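Local coordinates for protein D-lactate dehydrogenase (Fermentative) (PDB 6ABJ) that reduces pyruvate to D-lactate with NADH, probably in fermentation, as a tetrameric D-2-hydroxyacid dehydrogenase with a Rossmann-type coenzyme domain, at residues B[66-71]-B[90-95]; B[72-77]-B[100-105]; B[213-218]-B[238-243]; B[262-267]-B[301-306]; B[276-281]-B[292-297]. All coordinates share one frame; numbering follows the deposited sequence.

Contact 1: B[66-71]-B[90-95]. With ACT (acetate ion), chain D.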
# COMPACT_ATOMS: atom_id res chain seq x y z
N ALA B 66 15.41 -28.03 11.19
CA ALA B 66 14.65 -26.96 11.82
C ALA B 66 15.21 -25.60 11.45
O ALA B 66 16.37 -25.46 11.12
CB ALA B 66 14.67 -27.07 13.35
N PHE B 67 14.35 -24.59 11.53
CA PHE B 67 14.78 -23.25 11.31
C PHE B 67 14.65 -22.56 12.64
O PHE B 67 14.17 -23.14 13.61
CB PHE B 67 13.86 -22.59 10.22
CG PHE B 67 14.40 -21.30 9.68
CD1 PHE B 67 15.74 -21.17 9.36
CD2 PHE B 67 13.57 -20.22 9.48
CE1 PHE B 67 16.26 -19.97 8.90
CE2 PHE B 67 14.08 -19.01 9.01
CZ PHE B 67 15.41 -18.90 8.68
N VAL B 68 15.01 -21.28 12.68
CA VAL B 68 15.09 -20.58 13.98
C VAL B 68 13.76 -20.31 14.73
O VAL B 68 13.75 -19.97 15.91
CB VAL B 68 15.84 -19.23 13.85
CG1 VAL B 68 17.25 -19.43 13.35
CG2 VAL B 68 15.08 -18.25 12.96
N ASN B 69 12.67 -20.47 14.04
CA ASN B 69 11.37 -20.19 14.62
C ASN B 69 10.73 -21.48 15.12
O ASN B 69 9.55 -21.50 15.58
CB ASN B 69 10.49 -19.48 13.57
CG ASN B 69 10.38 -20.26 12.27
OD1 ASN B 69 11.27 -21.04 11.92
ND2 ASN B 69 9.30 -20.07 11.56
N ASP B 70 11.46 -22.58 14.96
CA ASP B 70 11.02 -23.85 15.52
C ASP B 70 11.38 -23.96 17.02
O ASP B 70 12.39 -23.43 17.50
CB ASP B 70 11.65 -25.00 14.73
CG ASP B 70 11.04 -25.18 13.35
OD1 ASP B 70 9.79 -25.22 13.25
OD2 ASP B 70 11.79 -25.32 12.35
N ASP B 71 10.53 -24.64 17.76
CA ASP B 71 10.73 -24.73 19.20
C ASP B 71 11.57 -25.99 19.54
O ASP B 71 11.08 -27.09 19.37
CB ASP B 71 9.36 -24.80 19.89
CG ASP B 71 9.46 -24.88 21.39
OD1 ASP B 71 10.58 -24.82 21.98
OD2 ASP B 71 8.37 -25.04 21.99
N LEU B 90 20.04 -27.75 11.91
CA LEU B 90 19.46 -26.36 11.80
C LEU B 90 19.89 -25.83 10.46
O LEU B 90 21.11 -25.75 10.15
CB LEU B 90 19.96 -25.45 12.87
CG LEU B 90 19.98 -25.97 14.29
CD1 LEU B 90 20.68 -25.00 15.19
CD2 LEU B 90 18.57 -26.22 14.75
N ARG B 91 18.92 -25.46 9.62
CA ARG B 91 19.22 -24.82 8.34
C ARG B 91 19.37 -23.30 8.57
O ARG B 91 18.79 -22.48 7.85
CB ARG B 91 18.18 -25.11 7.26
CG ARG B 91 16.73 -24.82 7.63
CD ARG B 91 15.78 -25.21 6.50
NE ARG B 91 14.42 -24.73 6.69
CZ ARG B 91 13.49 -25.32 7.44
NH1 ARG B 91 13.77 -26.45 8.09
NH2 ARG B 91 12.28 -24.80 7.53
N SER B 92 20.15 -22.94 9.59
CA SER B 92 20.37 -21.58 10.01
C SER B 92 21.74 -21.51 10.62
O SER B 92 22.32 -22.55 11.03
CB SER B 92 19.33 -21.18 11.07
OG SER B 92 19.42 -21.96 12.26
N ALA B 93 22.25 -20.30 10.78
CA ALA B 93 23.42 -20.10 11.61
C ALA B 93 23.02 -20.05 13.06
O ALA B 93 23.69 -20.65 13.92
CB ALA B 93 24.17 -18.85 11.18
N GLY B 94 21.92 -19.34 13.35
CA GLY B 94 21.54 -19.10 14.73
C GLY B 94 20.88 -20.32 15.35
O GLY B 94 20.32 -21.16 14.64
N TYR B 95 20.95 -20.39 16.67
CA TYR B 95 20.42 -21.55 17.44
C TYR B 95 19.90 -21.16 18.83
O TYR B 95 19.88 -22.02 19.72
CB TYR B 95 21.48 -22.64 17.59
CG TYR B 95 22.80 -22.16 18.03
CD1 TYR B 95 23.08 -21.89 19.39
CD2 TYR B 95 23.81 -21.97 17.09
CE1 TYR B 95 24.32 -21.43 19.77
CE2 TYR B 95 25.06 -21.50 17.47
CZ TYR B 95 25.30 -21.28 18.80
OH TYR B 95 26.51 -20.85 19.12
C ACT D . 19.41 -16.92 11.96
O ACT D . 19.31 -16.45 13.12
OXT ACT D . 20.46 -17.44 11.54
CH3 ACT D . 18.21 -16.85 11.05
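Arg91 lies along Ala66 and Phe67, and tracing it outward from CB shows how loops at the ends of two neighbouring parallel strands are tied together. CG sits between the backbone N and the carbonyl carbon (chi1 52°), which sends the extended chain back across the other loop. There Arg91 CG comes to 3.6 Å from Ala66 O and grazes the Phe67 ring at CD1. Farther out, Phe67 CB lies over one face of the guanidinium, toward its rim, 3.8 Å from Arg91 NH2, while NH1 reaches the backbone of Ala66. The tip is anchored beyond the pair: NH2 donates to Phe22 O, and NE makes a long, weak ion pair with Asp28. At the root, Arg91 N donates to Ala66 O over 3.0 Å, continuing the parallel pairing of strands 63-66 and 87-90. Phe67 N is held in turn by Asp70 OD2 at 2.8 Å, in a nearly straight bond (170°) that braces the type I turn Phe67-Asp70. Val68 CG1 packs 3.5 Å from Ser92 OG, which donates to Gly94 O. Gly94 N donates to the acetate OXT over 3.0 Å, and Tyr116 OH grips the acetate too. The acetate probably came from the crystallisation liquor, yet a backbone amide that takes a carboxylate here, with Phe67 next to the NADH-binding Phe314, is consistent with a substrate-carboxylate site, as in relatives.

Contact 2: B[72-77]-B[100-105]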
# COMPACT_ATOMS: atom_id res chain seq x y z
N LEU B 72 12.81 -25.77 19.95
CA LEU B 72 13.71 -26.87 20.37
C LEU B 72 14.12 -26.73 21.84
O LEU B 72 15.33 -26.87 22.25
CB LEU B 72 14.95 -26.89 19.46
CG LEU B 72 14.63 -27.41 18.05
CD1 LEU B 72 15.73 -27.05 17.05
CD2 LEU B 72 14.42 -28.92 18.10
N SER B 73 13.11 -26.43 22.65
CA SER B 73 13.29 -26.39 24.12
C SER B 73 13.30 -27.84 24.60
O SER B 73 12.97 -28.76 23.84
CB SER B 73 12.13 -25.57 24.78
OG SER B 73 10.90 -26.10 24.34
N ARG B 74 13.67 -28.04 25.86
CA ARG B 74 13.74 -29.40 26.44
C ARG B 74 12.51 -30.27 26.19
O ARG B 74 12.66 -31.40 25.73
CB ARG B 74 14.05 -29.35 27.94
CG ARG B 74 13.91 -30.70 28.64
CD ARG B 74 14.21 -30.66 30.14
NE ARG B 74 15.67 -30.75 30.37
CZ ARG B 74 16.41 -31.86 30.23
NH1 ARG B 74 15.86 -33.02 29.87
NH2 ARG B 74 17.73 -31.82 30.44
N PRO B 75 11.28 -29.75 26.44
CA PRO B 75 10.16 -30.66 26.20
C PRO B 75 10.07 -31.21 24.76
O PRO B 75 9.64 -32.37 24.53
CB PRO B 75 8.92 -29.78 26.51
CG PRO B 75 9.41 -28.83 27.57
CD PRO B 75 10.89 -28.58 27.26
N VAL B 76 10.42 -30.39 23.79
CA VAL B 76 10.33 -30.83 22.41
C VAL B 76 11.45 -31.85 22.08
O VAL B 76 11.21 -32.83 21.39
CB VAL B 76 10.40 -29.66 21.43
CG1 VAL B 76 10.45 -30.21 20.01
CG2 VAL B 76 9.17 -28.76 21.63
N LEU B 77 12.64 -31.56 22.55
CA LEU B 77 13.80 -32.45 22.32
C LEU B 77 13.54 -33.86 22.90
O LEU B 77 13.74 -34.90 22.21
CB LEU B 77 15.03 -31.83 22.97
CG LEU B 77 15.56 -30.54 22.33
CD1 LEU B 77 16.47 -29.76 23.26
CD2 LEU B 77 16.27 -30.87 21.00
N LEU B 100 20.58 -26.40 24.44
CA LEU B 100 21.73 -27.25 24.06
C LEU B 100 22.10 -28.17 25.19
O LEU B 100 22.54 -29.26 24.97
CB LEU B 100 22.94 -26.39 23.70
CG LEU B 100 22.86 -25.54 22.42
CD1 LEU B 100 23.97 -24.50 22.37
CD2 LEU B 100 22.91 -26.43 21.21
N ALA B 101 21.96 -27.67 26.42
CA ALA B 101 22.19 -28.45 27.63
C ALA B 101 21.26 -29.65 27.67
O ALA B 101 21.69 -30.78 27.93
CB ALA B 101 22.00 -27.59 28.88
N ALA B 102 20.02 -29.42 27.36
CA ALA B 102 19.04 -30.49 27.27
C ALA B 102 19.37 -31.45 26.11
O ALA B 102 19.30 -32.66 26.26
CB ALA B 102 17.62 -29.92 27.14
N ALA B 103 19.76 -30.94 24.95
CA ALA B 103 20.09 -31.82 23.81
C ALA B 103 21.31 -32.75 24.15
O ALA B 103 21.32 -33.91 23.75
CB ALA B 103 20.42 -31.02 22.58
N GLU B 104 22.29 -32.19 24.85
CA GLU B 104 23.46 -32.96 25.26
C GLU B 104 23.03 -34.02 26.23
O GLU B 104 23.40 -35.20 26.09
CB GLU B 104 24.49 -32.05 25.93
CG GLU B 104 25.90 -32.34 25.54
CD GLU B 104 26.69 -31.05 25.40
OE1 GLU B 104 27.26 -30.72 26.47
OE2 GLU B 104 26.66 -30.39 24.29
N ALA B 105 22.25 -33.60 27.24
CA ALA B 105 21.74 -34.55 28.24
C ALA B 105 21.02 -35.72 27.55
O ALA B 105 21.12 -36.87 27.97
CB ALA B 105 20.80 -33.85 29.23
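Arg74, at the start of helix 74-82, makes the first touch on helix 100-105, after Ser73 has taken the N-cap position without a capping bond from its side chain. Arg74 CB meets the methyl of Ala102, CB to CB, at 3.7 Å. CG is anti to the backbone N (chi1 171°), and the chain, straight as far as CD, then bends at chi3 (-83°), folding the guanidinium back over the same alanine. Ala102 CB therefore lies against one face of the flat group, toward its rim, and Arg74 NH2 stands 3.7 Å from Ala102 CA. A turn farther along the partner helix, Ala105 CB approaches the guanidinium edge, 3.9 Å from Arg74 NH2. The polar end finds its charge partner on its own helix, where NH1 forms a salt bridge with Glu78. The pair illustrates successive beta-alpha-beta crossovers in a parallel sheet: helix 74-82 connects strands 63-66 and 87-90, helix 100-105 connects 87-90 to 110-111, and the two connections pack side by side. Small alanines let the backbones come close, with the CA atoms of Arg74 and Ala102 5.5 Å apart. Leu77, one turn after Arg74, is directed toward the partner helix and touches it through one methyl. Leu77 CD1 rests 4.0 Å from Ala102 CB, and the same carbon lies 3.9 Å from Ala103 N, lodged against the backbone between the two alanines.

Contact 3: B[213-218]-B[238-243]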
# COMPACT_ATOMS: atom_id res chain seq x y z
N GLU B 213 31.99 10.57 12.15
CA GLU B 213 32.39 11.00 10.84
C GLU B 213 31.54 10.44 9.72
O GLU B 213 31.56 10.98 8.62
CB GLU B 213 33.86 10.63 10.57
CG GLU B 213 34.87 11.42 11.46
CD GLU B 213 36.32 11.07 11.34
OE1 GLU B 213 36.69 10.63 10.28
OE2 GLU B 213 37.11 11.33 12.31
N SER B 214 30.83 9.34 9.97
CA SER B 214 30.23 8.59 8.90
C SER B 214 28.84 9.15 8.48
O SER B 214 28.03 9.47 9.33
CB SER B 214 30.06 7.16 9.36
OG SER B 214 31.29 6.50 9.49
N ASP B 215 28.57 9.20 7.18
CA ASP B 215 27.27 9.47 6.65
C ASP B 215 26.39 8.22 6.69
O ASP B 215 25.15 8.27 6.86
CB ASP B 215 27.42 10.00 5.21
CG ASP B 215 28.23 11.24 5.13
OD1 ASP B 215 27.88 12.23 5.77
OD2 ASP B 215 29.27 11.23 4.48
N ILE B 216 27.02 7.09 6.57
CA ILE B 216 26.30 5.80 6.58
C ILE B 216 27.11 4.86 7.48
O ILE B 216 28.31 4.80 7.31
CB ILE B 216 26.20 5.15 5.18
CG1 ILE B 216 25.39 6.03 4.23
CG2 ILE B 216 25.56 3.77 5.27
CD1 ILE B 216 25.50 5.58 2.76
N VAL B 217 26.47 4.19 8.43
CA VAL B 217 27.13 3.22 9.34
C VAL B 217 26.52 1.89 9.10
O VAL B 217 25.30 1.79 9.06
CB VAL B 217 26.92 3.65 10.77
CG1 VAL B 217 27.47 2.60 11.72
CG2 VAL B 217 27.52 5.00 11.06
N SER B 218 27.33 0.81 8.90
CA SER B 218 26.74 -0.46 8.65
C SER B 218 27.39 -1.46 9.63
O SER B 218 28.58 -1.47 9.73
CB SER B 218 26.96 -0.92 7.21
OG SER B 218 26.22 -2.08 6.94
N THR B 238 26.39 9.86 19.41
CA THR B 238 27.77 10.09 18.85
C THR B 238 27.68 10.31 17.30
O THR B 238 28.38 11.16 16.69
CB THR B 238 28.66 8.86 19.24
OG1 THR B 238 28.58 8.63 20.67
CG2 THR B 238 30.11 8.99 18.80
N MET B 239 26.71 9.63 16.69
CA MET B 239 26.60 9.68 15.21
C MET B 239 26.39 11.08 14.65
O MET B 239 25.95 11.94 15.32
CB MET B 239 25.51 8.75 14.74
CG MET B 239 25.88 7.33 14.99
SD MET B 239 24.75 6.06 14.60
CE MET B 239 24.43 6.47 12.87
N LYS B 240 26.71 11.27 13.37
CA LYS B 240 26.46 12.50 12.63
C LYS B 240 24.94 12.73 12.43
O LYS B 240 24.22 11.80 12.04
CB LYS B 240 27.12 12.40 11.27
CG LYS B 240 27.01 13.58 10.32
CD LYS B 240 28.00 13.33 9.20
CE LYS B 240 28.30 14.56 8.37
NZ LYS B 240 29.09 14.07 7.19
N PRO B 241 24.46 13.94 12.72
CA PRO B 241 23.03 14.19 12.61
C PRO B 241 22.52 13.93 11.24
O PRO B 241 23.13 14.34 10.27
CB PRO B 241 22.91 15.67 12.93
CG PRO B 241 24.05 15.90 13.96
CD PRO B 241 25.16 15.02 13.46
N GLY B 242 21.45 13.16 11.14
CA GLY B 242 20.89 12.82 9.81
C GLY B 242 21.51 11.61 9.16
O GLY B 242 21.14 11.23 8.04
N ALA B 243 22.39 10.89 9.87
CA ALA B 243 23.10 9.81 9.27
C ALA B 243 22.15 8.65 9.05
O ALA B 243 21.05 8.58 9.62
CB ALA B 243 24.25 9.37 10.16
O HOH W 1 27.15 8.93 11.83
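Lys240 and Asp215 supply the direct polar link between these segments, a salt bridge in which Lys240 NZ donates to Asp215 OD1 over 2.6 Å. With CG anti to the backbone N (chi1 -179°) and the rest of the chain extended, the lysine spans the gap at full length, and its ammonium meets the carboxylate on the syn side, 25° out of plane. On the way, Lys240 CB passes 3.6 Å from Ser214 O. The other carboxylate oxygen is not idle: Asp215 OD2 accepts from Arg162 N, so the aspartate serves a neighbouring strand as well as the lysine. A water makes a second, indirect bridge. It donates to Ser214 O at 2.7 Å and accepts from Lys240 N at 2.8 Å, satisfying two backbone groups that do not meet directly. Within the loop, Ala243 N donates to Lys240 O, closing a type II turn whose third residue, Gly242, has the positive phi (87°) that favours glycine. Ser214 OG is taken up by Leu210 O in the helix it follows, and Met239 O accepts from Gln267 NE2. Away from these polar atoms, Val217 and Met239 meet tip to tip, with Val217 CG2 3.9 Å from Met239 CE. In the Rossmann-type sheet, strand 216-219 runs between 162-166 and 243-247. Backbone bonds tie Asp215 to both Arg162 and Met244, and Leu211 of helix 207-213 packs against Val217 and Met239 where helix 233-238 gives way to the loop that leads into strand 243-247.

Contact 4: B[262-267]-B[301-306]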
# COMPACT_ATOMS: atom_id res chain seq x y z
N ALA B 262 15.71 8.84 18.52
CA ALA B 262 16.68 9.37 17.56
C ALA B 262 16.05 9.63 16.19
O ALA B 262 16.34 10.61 15.55
CB ALA B 262 17.81 8.40 17.41
N LEU B 263 15.15 8.74 15.80
CA LEU B 263 14.36 8.92 14.58
C LEU B 263 13.36 10.04 14.76
O LEU B 263 13.23 10.90 13.89
CB LEU B 263 13.69 7.60 14.18
CG LEU B 263 14.61 6.51 13.62
CD1 LEU B 263 14.05 5.11 13.77
CD2 LEU B 263 14.93 6.76 12.13
N LYS B 264 12.70 10.12 15.92
CA LYS B 264 11.77 11.20 16.15
C LYS B 264 12.43 12.56 16.09
O LYS B 264 11.84 13.51 15.55
CB LYS B 264 11.02 11.04 17.44
CG LYS B 264 10.06 9.89 17.36
CD LYS B 264 9.44 9.58 18.70
CE LYS B 264 8.66 10.72 19.30
NZ LYS B 264 8.19 10.23 20.62
N SER B 265 13.64 12.66 16.60
CA SER B 265 14.28 13.99 16.69
C SER B 265 14.94 14.38 15.40
O SER B 265 15.33 15.54 15.22
CB SER B 265 15.35 14.00 17.77
OG SER B 265 16.42 13.19 17.42
N GLY B 266 15.14 13.42 14.52
CA GLY B 266 15.89 13.67 13.29
C GLY B 266 17.39 13.40 13.48
O GLY B 266 18.11 13.42 12.51
N GLN B 267 17.85 13.11 14.69
CA GLN B 267 19.18 12.79 14.89
C GLN B 267 19.62 11.60 13.97
O GLN B 267 20.72 11.63 13.40
CB GLN B 267 19.46 12.44 16.38
CG GLN B 267 20.81 11.78 16.69
CD GLN B 267 22.04 12.61 16.34
OE1 GLN B 267 21.94 13.75 15.94
NE2 GLN B 267 23.22 11.96 16.42
N LEU B 301 8.36 0.37 12.41
CA LEU B 301 7.73 0.09 11.17
C LEU B 301 6.94 1.29 10.53
O LEU B 301 6.83 1.32 9.33
CB LEU B 301 6.82 -1.11 11.24
CG LEU B 301 7.63 -2.42 11.40
CD1 LEU B 301 6.71 -3.53 11.90
CD2 LEU B 301 8.36 -2.85 10.13
N SER B 302 6.51 2.24 11.36
CA SER B 302 5.72 3.39 10.97
C SER B 302 6.42 4.53 10.26
O SER B 302 5.81 5.30 9.51
CB SER B 302 5.14 4.03 12.24
OG SER B 302 4.13 3.25 12.86
N PHE B 303 7.70 4.67 10.59
CA PHE B 303 8.48 5.83 10.17
C PHE B 303 8.68 5.73 8.66
O PHE B 303 8.89 4.65 8.11
CB PHE B 303 9.82 5.81 10.79
CG PHE B 303 9.80 6.13 12.25
CD1 PHE B 303 9.45 7.38 12.66
CD2 PHE B 303 10.11 5.21 13.19
CE1 PHE B 303 9.46 7.71 14.02
CE2 PHE B 303 10.17 5.55 14.53
CZ PHE B 303 9.84 6.78 14.94
N PRO B 304 8.68 6.86 8.00
CA PRO B 304 8.78 6.92 6.56
C PRO B 304 10.20 6.62 6.09
O PRO B 304 10.40 6.37 4.93
CB PRO B 304 8.44 8.42 6.25
CG PRO B 304 8.78 9.14 7.44
CD PRO B 304 8.30 8.17 8.57
N ASN B 305 11.16 6.72 6.98
CA ASN B 305 12.58 6.62 6.71
C ASN B 305 13.19 5.41 7.42
O ASN B 305 14.37 5.36 7.68
CB ASN B 305 13.27 7.91 7.17
CG ASN B 305 12.95 8.30 8.65
OD1 ASN B 305 11.93 7.93 9.21
ND2 ASN B 305 13.85 9.09 9.25
N VAL B 306 12.34 4.42 7.63
CA VAL B 306 12.75 3.08 8.11
C VAL B 306 12.25 1.99 7.18
O VAL B 306 11.11 2.02 6.78
CB VAL B 306 12.18 2.80 9.50
CG1 VAL B 306 12.46 1.39 9.96
CG2 VAL B 306 12.71 3.82 10.48
O HOH W 2 14.45 10.81 11.46
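Leu263 sits over the ring of Phe303, making a CH-pi contact in which Leu263 CB stands 4.1 Å from the centroid of the Phe303 ring and only 13° off its normal. CG of Phe303 is anti to the carbonyl carbon (chi1 -72°), which turns the ring toward the helix. Both leucine methyls reach Val306 CG2, Leu263 CD1 more closely at 3.8 Å, and the two side chains cross at about a right angle. Leu263 CD2 also lies against the amide, 3.9 Å from Asn305 ND2. Lys264 adds an aliphatic touch at the ring's edge, its CG 3.9 Å from Phe303 CZ. One step outward, a water donates to Leu263 O at 2.7 Å and accepts from Asn305 ND2 at 2.9 Å. That nitrogen also donates to Gly269 O in strand 268-273, so ND2 has two acceptors, which should hold the amide's rotation. The type I turn Phe303-Val306 gathers the three partners of Leu263, while helix 256-265 gives way to Gly266, at a positive phi, and Ser265 OG accepts from Gln267 N in an ST turn. Beyond lies the subunit interface, where Pro291 of the second subunit packs on Phe303 and Lys264 NZ bridges Asp295 of that subunit as well as Glu261 of its own chain. Chemically, an apolar centre borders an amide satisfied at one end: the buried Asn305 OD1 has no partner in the model, a likely cost to the packing.

Contact 5: B[276-281]-B[292-297]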
# COMPACT_ATOMS: atom_id res chain seq x y z
N TYR B 276 16.44 -8.08 14.04
CA TYR B 276 15.80 -7.45 15.19
C TYR B 276 15.94 -8.42 16.39
O TYR B 276 15.89 -9.64 16.23
CB TYR B 276 14.36 -7.15 14.86
CG TYR B 276 13.59 -6.50 15.95
CD1 TYR B 276 13.87 -5.19 16.34
CD2 TYR B 276 12.56 -7.15 16.58
CE1 TYR B 276 13.14 -4.58 17.36
CE2 TYR B 276 11.83 -6.54 17.58
CZ TYR B 276 12.14 -5.27 17.98
OH TYR B 276 11.45 -4.65 19.02
N GLU B 277 16.16 -7.84 17.55
CA GLU B 277 16.49 -8.62 18.73
C GLU B 277 15.35 -9.58 19.09
O GLU B 277 15.61 -10.73 19.39
CB GLU B 277 16.82 -7.68 19.87
CG GLU B 277 17.25 -8.37 21.16
CD GLU B 277 17.90 -7.41 22.13
OE1 GLU B 277 17.98 -6.19 21.90
OE2 GLU B 277 18.38 -7.88 23.15
N GLU B 278 14.10 -9.19 18.96
CA GLU B 278 13.11 -10.21 19.25
C GLU B 278 12.78 -11.18 18.05
O GLU B 278 11.80 -11.92 18.14
CB GLU B 278 11.84 -9.59 19.84
CG GLU B 278 12.11 -8.43 20.78
CD GLU B 278 12.85 -8.84 22.04
OE1 GLU B 278 13.04 -10.06 22.26
OE2 GLU B 278 13.25 -7.94 22.82
N GLU B 279 13.57 -11.20 16.96
CA GLU B 279 13.10 -11.74 15.68
C GLU B 279 12.60 -13.20 15.57
O GLU B 279 11.64 -13.47 14.85
CB GLU B 279 14.13 -11.49 14.59
CG GLU B 279 15.32 -12.40 14.60
CD GLU B 279 16.26 -12.09 13.48
OE1 GLU B 279 16.70 -10.94 13.39
OE2 GLU B 279 16.58 -12.99 12.71
N ALA B 280 13.23 -14.17 16.25
CA ALA B 280 12.79 -15.56 16.08
C ALA B 280 11.32 -15.78 16.49
O ALA B 280 10.62 -16.63 15.91
CB ALA B 280 13.75 -16.51 16.80
N ASP B 281 10.83 -14.96 17.42
CA ASP B 281 9.41 -14.93 17.80
C ASP B 281 8.47 -14.14 16.87
O ASP B 281 7.26 -14.15 17.06
CB ASP B 281 9.26 -14.26 19.16
CG ASP B 281 9.68 -15.17 20.30
OD1 ASP B 281 9.15 -16.30 20.33
OD2 ASP B 281 10.50 -14.74 21.15
N LEU B 292 0.16 -6.24 16.42
CA LEU B 292 1.53 -6.54 16.75
C LEU B 292 1.71 -6.19 18.20
O LEU B 292 1.41 -5.07 18.60
CB LEU B 292 2.50 -5.67 15.95
CG LEU B 292 3.41 -6.14 14.86
CD1 LEU B 292 4.47 -5.04 14.67
CD2 LEU B 292 4.07 -7.49 15.12
N GLN B 293 2.27 -7.14 18.97
CA GLN B 293 2.44 -6.95 20.42
C GLN B 293 3.58 -6.03 20.75
O GLN B 293 3.49 -5.26 21.67
CB GLN B 293 2.62 -8.33 21.15
CG GLN B 293 1.33 -9.16 21.17
CD GLN B 293 0.17 -8.43 21.82
OE1 GLN B 293 0.32 -7.79 22.83
NE2 GLN B 293 -1.00 -8.51 21.22
N ASP B 294 4.65 -6.09 19.98
CA ASP B 294 5.86 -5.34 20.26
C ASP B 294 5.75 -3.86 19.93
O ASP B 294 5.75 -3.49 18.76
CB ASP B 294 6.98 -5.98 19.43
CG ASP B 294 8.35 -5.47 19.77
OD1 ASP B 294 8.47 -4.30 20.20
OD2 ASP B 294 9.32 -6.24 19.59
N ASP B 295 5.68 -3.02 20.97
CA ASP B 295 5.51 -1.59 20.79
C ASP B 295 6.66 -0.93 20.01
O ASP B 295 6.45 -0.04 19.19
CB ASP B 295 5.41 -0.91 22.15
CG ASP B 295 4.11 -1.23 22.91
OD1 ASP B 295 3.14 -1.76 22.34
OD2 ASP B 295 4.09 -0.93 24.11
N VAL B 296 7.87 -1.40 20.28
CA VAL B 296 9.07 -0.82 19.70
C VAL B 296 9.14 -1.10 18.19
O VAL B 296 9.24 -0.20 17.40
CB VAL B 296 10.30 -1.33 20.41
CG1 VAL B 296 11.56 -0.89 19.67
CG2 VAL B 296 10.31 -0.78 21.83
N LEU B 297 9.05 -2.37 17.81
CA LEU B 297 8.98 -2.73 16.42
C LEU B 297 7.82 -2.05 15.72
O LEU B 297 7.98 -1.61 14.62
CB LEU B 297 8.83 -4.25 16.24
CG LEU B 297 8.85 -4.76 14.82
CD1 LEU B 297 10.15 -4.41 14.14
CD2 LEU B 297 8.68 -6.27 14.76
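Tyr276 and Asp294 meet tip to tip, and their hydrogen bond is the polar core of the contact. CG of Tyr276 is anti to the backbone N (chi1 -180°), which carries the ring out to the helix start. Tyr276 OH donates to Asp294 OD2 over 2.7 Å, reaching the syn side of the oxygen but 28° out of the carboxylate plane; ring and carboxylate are turned 47° apart. Asp294 is the N-cap residue of helix 295-302, and its other oxygen accepts the capping bonds. Leu297 N donates to Asp294 OD1 at 3.1 Å from above the carboxylate plane, and Val296 N adds a weak bond to the same atom. The amides at the helix start would be expected to favour the carboxylate's negative charge. Tyr276 N donates to Glu279 OE1 over 2.9 Å across the type I turn Tyr276-Glu279. Val296 CB makes a van der Waals touch on the hydroxyl oxygen, 3.8 Å from Tyr276 OH. Apolar contacts follow the ring. Leu297 CD1 stands 4.2 Å from the centroid of the Tyr276 ring, directly over its centre, in a CH-pi contact, and Leu297 CB lies 3.9 Å from Tyr276 CZ. Phe148 of the third subunit packs on Leu297, and Asp295 forms a salt bridge to Arg299 of the second subunit. The loop after strand 268-273 is thus pinned to the first turn of helix 295-302, and Ala256 of helix 256-265 packs against both Tyr276 and Val296.

How the contacts relate
The five contacts follow the two-domain plan of the enzyme. Contacts 1 and 2, with centres 14 Å apart and segments that alternate along the chain, lie at the strand ends and connecting helices of the five-stranded sheet and touch, among other places, at Leu72. Contacts 3 and 4, also 14 Å apart, lie in the coenzyme-binding domain, around its seven-stranded sheet, and meet at Gln267; the centres of contacts 2 and 3 are 43 Å apart. Contact 5 stands between these groups, its centre 17 Å from those of contacts 1 and 4. It falls in sequence between the segments of contact 4, shares helix 295-302 with it, and packs Ala280 against Val68 and Asn69, joining the coenzyme-binding domain to contact 1's loop on the other domain.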